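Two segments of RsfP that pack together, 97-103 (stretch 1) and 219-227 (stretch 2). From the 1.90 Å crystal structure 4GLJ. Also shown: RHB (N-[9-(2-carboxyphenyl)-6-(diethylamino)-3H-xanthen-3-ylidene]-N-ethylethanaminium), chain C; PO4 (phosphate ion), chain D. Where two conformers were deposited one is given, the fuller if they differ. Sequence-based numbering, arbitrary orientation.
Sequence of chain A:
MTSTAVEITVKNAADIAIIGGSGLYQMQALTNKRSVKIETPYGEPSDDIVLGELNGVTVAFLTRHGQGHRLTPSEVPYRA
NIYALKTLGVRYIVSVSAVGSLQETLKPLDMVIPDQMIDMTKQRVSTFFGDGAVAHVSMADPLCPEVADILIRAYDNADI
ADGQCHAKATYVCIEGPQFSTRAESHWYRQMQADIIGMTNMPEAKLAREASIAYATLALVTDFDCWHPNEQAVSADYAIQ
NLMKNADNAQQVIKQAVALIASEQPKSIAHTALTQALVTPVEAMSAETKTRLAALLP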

# COMPACT_ATOMS: atom_id res chain seq x y z
N SER A 97 8.41 -13.02 17.24
CA SER A 97 7.11 -12.79 16.60
C SER A 97 6.36 -14.06 16.18
O SER A 97 6.99 -15.00 15.63
CB SER A 97 7.36 -12.00 15.34
OG SER A 97 7.90 -10.79 15.79
N ALA A 98 5.04 -14.04 16.35
CA ALA A 98 4.20 -15.17 15.96
C ALA A 98 3.99 -15.00 14.46
O ALA A 98 3.76 -13.84 13.97
CB ALA A 98 2.84 -15.14 16.67
N VAL A 99 4.10 -16.11 13.71
CA VAL A 99 3.89 -16.04 12.26
C VAL A 99 3.04 -17.20 11.78
O VAL A 99 2.83 -18.24 12.47
CB VAL A 99 5.22 -16.04 11.43
CG1 VAL A 99 6.01 -14.77 11.73
CG2 VAL A 99 5.98 -17.37 11.62
N GLY A 100 2.48 -16.99 10.60
CA GLY A 100 1.83 -18.08 9.89
C GLY A 100 2.79 -18.69 8.91
O GLY A 100 3.64 -18.01 8.36
N SER A 101 2.64 -19.97 8.65
CA SER A 101 3.52 -20.61 7.66
C SER A 101 2.90 -20.60 6.28
O SER A 101 1.68 -20.86 6.11
CB SER A 101 3.76 -22.09 8.03
OG SER A 101 4.28 -22.80 6.88
N LEU A 102 3.70 -20.30 5.28
CA LEU A 102 3.28 -20.44 3.87
C LEU A 102 3.90 -21.66 3.19
O LEU A 102 3.73 -21.86 1.99
CB LEU A 102 3.71 -19.16 3.10
CG LEU A 102 3.10 -17.83 3.58
CD1 LEU A 102 3.82 -16.62 2.99
CD2 LEU A 102 1.59 -17.81 3.24
N GLN A 103 4.55 -22.55 3.93
CA GLN A 103 5.30 -23.63 3.31
C GLN A 103 5.03 -24.91 4.12
O GLN A 103 5.06 -24.91 5.39
CB GLN A 103 6.83 -23.31 3.33
CG GLN A 103 7.29 -22.07 2.56
CD GLN A 103 6.96 -22.18 1.07
OE1 GLN A 103 6.88 -23.29 0.55
NE2 GLN A 103 6.69 -21.04 0.39
O2 RHB C . -3.19 -20.24 13.09
C26 RHB C . -3.57 -20.36 14.28
C19 RHB C . -3.44 -19.14 15.14
C14 RHB C . -3.21 -17.94 14.51
C15 RHB C . -3.09 -16.78 15.27
C16 RHB C . -3.16 -16.81 16.66
C17 RHB C . -3.38 -18.02 17.30
C18 RHB C . -3.51 -19.18 16.53
C9 RHB C . -3.17 -17.84 13.03
C8 RHB C . -4.13 -18.62 12.22
C13 RHB C . -5.01 -19.46 12.88
C12 RHB C . -5.91 -20.22 12.15
C11 RHB C . -5.94 -20.14 10.76
N1 RHB C . -6.91 -20.96 10.11
C35 RHB C . -8.27 -20.66 10.60
C36 RHB C . -8.78 -21.73 11.55
C22 RHB C . -6.89 -20.84 8.63
C23 RHB C . -8.31 -20.80 8.09
C10 RHB C . -5.04 -19.28 10.09
C7 RHB C . -4.12 -18.50 10.82
O1 RHB C . -3.20 -17.64 10.20
C1 RHB C . -2.28 -16.86 10.92
C2 RHB C . -2.24 -16.94 12.33
C6 RHB C . -1.37 -15.99 10.30
C5 RHB C . -0.48 -15.26 11.12
C4 RHB C . -0.45 -15.36 12.50
C3 RHB C . -1.35 -16.20 13.11
N2 RHB C . 0.38 -14.34 10.57
C24 RHB C . -0.42 -13.85 9.48
C25 RHB C . -0.37 -12.35 9.55
C33 RHB C . 0.38 -13.19 11.47
C34 RHB C . 1.03 -13.53 12.81
O3 RHB C . -4.00 -21.46 14.72
P PO4 D . 3.56 -10.42 16.75
O1 PO4 D . 2.09 -10.68 16.54
O2 PO4 D . 4.00 -11.64 17.52
O3 PO4 D . 4.13 -10.32 15.39
O4 PO4 D . 3.84 -9.17 17.57
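Stretch 2 (219-227) LVTDFDCWH

Neighbouring parallel strands satisfy their backbone polar groups by a simple alternation, in which one residue offers its N and O to the partner strand while the next turns them away. The two segments of RsfP illustrate the rule and show it carried round a corner of the chain. Strand 97-101 and strand 219-221 run side by side in the same sense, their axes approaching to 4.6 Å and crossing at -54°, a marked twist. A98 lies beside L219, V99 beside V220 and S101 beside F223, with CA-CA separations of 4.7, 5.0 and 4.5 Å.

Within these segments the first rung is L219 N donating to S97 O (2.8 Å). V99 then uses both of its backbone groups: V99 N donates to L219 O at 2.8 Å, and V99 O accepts from T221 N, also at 2.8 Å. The same carbonyl receives a second bond, T221 OG1 to V99 O at 3.0 Å, so the threonine is anchored by backbone and side chain together. A98 N, facing away from this ladder, is satisfied by the phosphate, donating to PO4 O2 at 2.9 Å.

At D222 stretch 2 turns a corner, yet the pairing persists. S101 N donates to D222 O (2.8 Å), and S101 O takes two donors, D224 N and W226 NE1, each at 3.0 Å. The indole thus meets this carbonyl at its ring edge, although D224 and W226 are poorly ordered. Within the segments, Q103 N donates to S101 OG (3.0 Å) and F223 N to D222 OD1 (2.7 Å), the latter at the corner itself.

Apolar contacts fill in around the polar frame. V99 CG2 meets V220 CG2 at 4.1 Å on the face shared with S101, whose CB lies 3.8 Å from V220 CG1. On the other face, A98 CB approaches T221 CG2 to 3.9 Å.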

# COMPACT_ATOMS: atom_id res chain seq x y z
N LEU A 219 7.95 -17.57 15.42
CA LEU A 219 7.33 -18.72 16.02
C LEU A 219 6.10 -19.08 15.17
O LEU A 219 5.16 -18.32 15.07
CB LEU A 219 6.84 -18.35 17.43
CG LEU A 219 7.83 -17.55 18.30
CD1 LEU A 219 7.23 -17.33 19.69
CD2 LEU A 219 9.14 -18.32 18.39
N VAL A 220 6.17 -20.23 14.55
CA VAL A 220 5.10 -20.70 13.69
C VAL A 220 3.91 -21.14 14.50
O VAL A 220 3.94 -22.09 15.31
CB VAL A 220 5.58 -21.82 12.71
CG1 VAL A 220 4.41 -22.19 11.82
CG2 VAL A 220 6.82 -21.34 11.88
N THR A 221 2.81 -20.43 14.29
CA THR A 221 1.64 -20.72 15.09
C THR A 221 0.59 -21.48 14.31
O THR A 221 -0.33 -22.10 14.89
CB THR A 221 1.00 -19.48 15.73
OG1 THR A 221 0.84 -18.47 14.72
CG2 THR A 221 1.87 -18.96 16.87
N ASP A 222 0.72 -21.49 13.00
CA ASP A 222 -0.19 -22.33 12.22
C ASP A 222 0.12 -22.09 10.73
O ASP A 222 0.96 -21.29 10.39
CB ASP A 222 -1.69 -22.07 12.57
CG ASP A 222 -2.62 -23.26 12.19
OD1 ASP A 222 -2.14 -24.24 11.54
OD2 ASP A 222 -3.85 -23.22 12.50
N PHE A 223 -0.49 -22.89 9.88
CA PHE A 223 -0.42 -22.61 8.47
C PHE A 223 -1.27 -21.35 8.39
O PHE A 223 -2.17 -21.13 9.23
CB PHE A 223 -0.78 -23.86 7.64
CG PHE A 223 0.23 -24.99 7.79
CD1 PHE A 223 -0.10 -26.17 8.52
CD2 PHE A 223 1.54 -24.88 7.20
CE1 PHE A 223 0.84 -27.19 8.65
CE2 PHE A 223 2.46 -25.91 7.34
CZ PHE A 223 2.12 -27.07 8.05
N ASP A 224 -0.95 -20.52 7.41
CA ASP A 224 -1.81 -19.44 7.07
C ASP A 224 -3.01 -20.26 6.60
O ASP A 224 -2.98 -21.49 6.64
CB ASP A 224 -1.15 -18.50 6.07
CG ASP A 224 -1.79 -17.15 6.07
OD1 ASP A 224 -2.41 -16.70 7.06
OD2 ASP A 224 -1.81 -16.54 4.99
N CYS A 225 -4.05 -19.53 6.20
CA CYS A 225 -5.32 -20.05 5.63
C CYS A 225 -5.23 -20.95 4.37
O CYS A 225 -6.24 -21.55 4.00
CB CYS A 225 -6.14 -18.80 5.29
SG CYS A 225 -5.48 -17.83 3.90
N TRP A 226 -4.07 -21.01 3.70
CA TRP A 226 -3.89 -21.90 2.53
C TRP A 226 -4.11 -23.37 2.88
O TRP A 226 -3.94 -24.25 2.04
CB TRP A 226 -2.59 -21.57 1.78
CG TRP A 226 -1.34 -22.13 2.43
CD1 TRP A 226 -0.68 -21.66 3.56
CD2 TRP A 226 -0.56 -23.30 2.00
NE1 TRP A 226 0.41 -22.44 3.86
CE2 TRP A 226 0.54 -23.44 2.97
CE3 TRP A 226 -0.67 -24.23 0.97
CZ2 TRP A 226 1.48 -24.45 2.87
CZ3 TRP A 226 0.29 -25.25 0.88
CH2 TRP A 226 1.33 -25.35 1.81
N HIS A 227 -4.49 -23.61 4.14
CA HIS A 227 -4.90 -24.91 4.68
C HIS A 227 -6.32 -24.93 5.22
O HIS A 227 -6.64 -24.13 6.11
CB HIS A 227 -3.94 -25.28 5.81
CG HIS A 227 -2.73 -26.07 5.36
ND1 HIS A 227 -2.60 -27.39 5.61
CD2 HIS A 227 -1.58 -25.68 4.67
CE1 HIS A 227 -1.44 -27.83 5.10
NE2 HIS A 227 -0.81 -26.78 4.53